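Local structure of uncharacterized protein (Sulfolobus solfataricus P2, 2QS7) at residues A[41-46]-A[100-105]. The protein is of unknown function but is probably an oxidoreductase of the DsrE/DsrF-like family, whose relatives take part in sulfur metabolism. Sequence-based numbering, arbitrary orientation.
Sequences LFFTFW and VKVFAC
Leu41 to Phe43 pair in parallel register with Val102 to Ala104, the strand axes 4.6 Å apart at closest approach and inclined by 25°. Four backbone hydrogen bonds alternate across the pair, the signature of parallel pairing: Leu41 N to Lys101 O, Phe103 N to Leu41 O (2.7 Å), Phe43 N to Phe103 O with an N-H...O angle of 174°, and Cys105 N to Phe43 O. Phe103 O is approached a second time by Phe42 CA, a CA-H...O contact.

Side chains separate onto two faces. Phe42 and Phe103 share one, their side chains crossing at about a right angle. Phe42 is modelled in two conformers; in the one described here, CG is anti to the backbone N (chi1 -176°) and the ring turns toward Cys105, its edge receiving Phe103 CB, 3.8 Å from CD1. The exact fit against Cys105 is doubtful, including the oblique sulfur-aromatic approach of SG, 4.9 Å from the Phe42 centroid. Phe132 meets the same ring from helix 129-136. Leu41, Phe43, Val102 and Ala104 occupy the other face, where Phe43 CE1 packs against Val102 CG1 at 3.7 Å and helix 87-97 adds Trp87 and Val91. Beyond the paired residues, Thr44 OG1 comes within 3.2 Å of Cys105 SG and is hydrogen-bonded to Thr108 OG1, while Cys105 occupies the N-cap of helix 106-111. Strands 38-43 and 99-105 are thus neighbours inside a five-stranded parallel sheet with helices on both faces, and each is followed by a helix, as expected of the alpha/beta fold of DsrE/DsrF-like proteins.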
# COMPACT_ATOMS: atom_id res chain seq x y z
N LEU A 41 -9.99 6.76 -9.64
CA LEU A 41 -8.56 6.88 -9.37
C LEU A 41 -8.27 8.26 -8.82
O LEU A 41 -8.73 9.26 -9.37
CB LEU A 41 -7.75 6.66 -10.64
CG LEU A 41 -7.97 5.33 -11.38
CD1 LEU A 41 -7.18 5.34 -12.73
CD2 LEU A 41 -7.59 4.15 -10.54
N PHE A 42 -7.50 8.29 -7.75
CA PHE A 42 -7.09 9.55 -7.13
C PHE A 42 -5.57 9.64 -7.12
O PHE A 42 -4.89 8.93 -6.37
CB PHE A 42 -7.61 9.64 -5.71
CG PHE A 42 -7.30 10.95 -5.05
CD1 PHE A 42 -7.89 12.11 -5.49
CD2 PHE A 42 -6.43 11.03 -3.98
CE1 PHE A 42 -7.61 13.31 -4.86
CE2 PHE A 42 -6.17 12.22 -3.37
CZ PHE A 42 -6.75 13.34 -3.80
N PHE A 43 -5.03 10.51 -7.98
CA PHE A 43 -3.59 10.65 -8.09
C PHE A 43 -3.08 11.69 -7.13
O PHE A 43 -3.50 12.83 -7.17
CB PHE A 43 -3.17 10.98 -9.50
CG PHE A 43 -3.37 9.86 -10.45
CD1 PHE A 43 -4.63 9.61 -10.98
CD2 PHE A 43 -2.31 9.06 -10.84
CE1 PHE A 43 -4.84 8.57 -11.88
CE2 PHE A 43 -2.52 7.99 -11.75
CZ PHE A 43 -3.80 7.76 -12.26
N THR A 44 -2.15 11.28 -6.28
CA THR A 44 -1.62 12.13 -5.25
C THR A 44 -0.11 11.92 -5.14
O THR A 44 0.43 10.93 -5.62
CB THR A 44 -2.34 11.83 -3.91
OG1 THR A 44 -2.02 12.85 -2.97
CG2 THR A 44 -1.98 10.44 -3.35
N PHE A 45 0.57 12.88 -4.56
CA PHE A 45 2.02 12.82 -4.43
C PHE A 45 2.72 12.39 -5.70
O PHE A 45 2.59 13.05 -6.72
CB PHE A 45 2.43 11.95 -3.22
CG PHE A 45 2.28 12.66 -1.91
CD1 PHE A 45 1.04 12.74 -1.27
CD2 PHE A 45 3.38 13.32 -1.34
CE1 PHE A 45 0.89 13.45 -0.06
CE2 PHE A 45 3.25 14.04 -0.14
CZ PHE A 45 2.01 14.10 0.50
N TRP A 46 3.43 11.28 -5.67
CA TRP A 46 4.24 10.86 -6.80
C TRP A 46 3.41 10.45 -7.99
O TRP A 46 3.82 10.58 -9.15
CB TRP A 46 5.16 9.72 -6.37
CG TRP A 46 5.85 10.01 -5.10
CD1 TRP A 46 5.80 9.27 -3.96
CD2 TRP A 46 6.66 11.15 -4.81
NE1 TRP A 46 6.56 9.87 -2.99
CE2 TRP A 46 7.08 11.03 -3.48
CE3 TRP A 46 7.06 12.27 -5.55
CZ2 TRP A 46 7.90 11.99 -2.86
CZ3 TRP A 46 7.85 13.22 -4.95
CH2 TRP A 46 8.28 13.07 -3.61
N VAL A 100 -14.92 5.06 -15.55
CA VAL A 100 -13.68 5.32 -14.88
C VAL A 100 -13.55 6.83 -14.72
O VAL A 100 -13.74 7.57 -15.70
CB VAL A 100 -12.47 4.76 -15.69
CG1 VAL A 100 -11.13 5.14 -15.01
CG2 VAL A 100 -12.61 3.28 -15.88
N LYS A 101 -13.25 7.27 -13.50
CA LYS A 101 -13.04 8.68 -13.21
C LYS A 101 -11.64 8.87 -12.64
O LYS A 101 -11.20 8.10 -11.79
CB LYS A 101 -14.06 9.20 -12.22
CG LYS A 101 -15.49 9.21 -12.76
CD LYS A 101 -15.66 10.30 -13.77
CE LYS A 101 -17.07 10.33 -14.35
NZ LYS A 101 -17.27 9.32 -15.47
N VAL A 102 -10.96 9.89 -13.16
CA VAL A 102 -9.60 10.21 -12.77
C VAL A 102 -9.61 11.54 -12.09
O VAL A 102 -10.03 12.54 -12.67
CB VAL A 102 -8.71 10.25 -14.02
CG1 VAL A 102 -7.27 10.66 -13.69
CG2 VAL A 102 -8.74 8.87 -14.68
N PHE A 103 -9.15 11.53 -10.85
CA PHE A 103 -9.07 12.72 -10.02
C PHE A 103 -7.63 13.03 -9.66
O PHE A 103 -6.83 12.13 -9.47
CB PHE A 103 -9.85 12.51 -8.72
CG PHE A 103 -11.31 12.26 -8.93
CD1 PHE A 103 -12.17 13.31 -9.18
CD2 PHE A 103 -11.80 10.98 -8.93
CE1 PHE A 103 -13.52 13.10 -9.40
CE2 PHE A 103 -13.14 10.76 -9.13
CZ PHE A 103 -14.01 11.82 -9.37
N ALA A 104 -7.34 14.32 -9.53
CA ALA A 104 -6.05 14.82 -9.12
C ALA A 104 -6.21 15.45 -7.75
O ALA A 104 -7.16 16.17 -7.50
CB ALA A 104 -5.52 15.89 -10.16
N CYS A 105 -5.27 15.17 -6.87
CA CYS A 105 -5.23 15.68 -5.51
C CYS A 105 -4.83 17.14 -5.44
O CYS A 105 -3.72 17.50 -5.81
CB CYS A 105 -4.19 14.88 -4.74
SG CYS A 105 -3.76 15.52 -3.12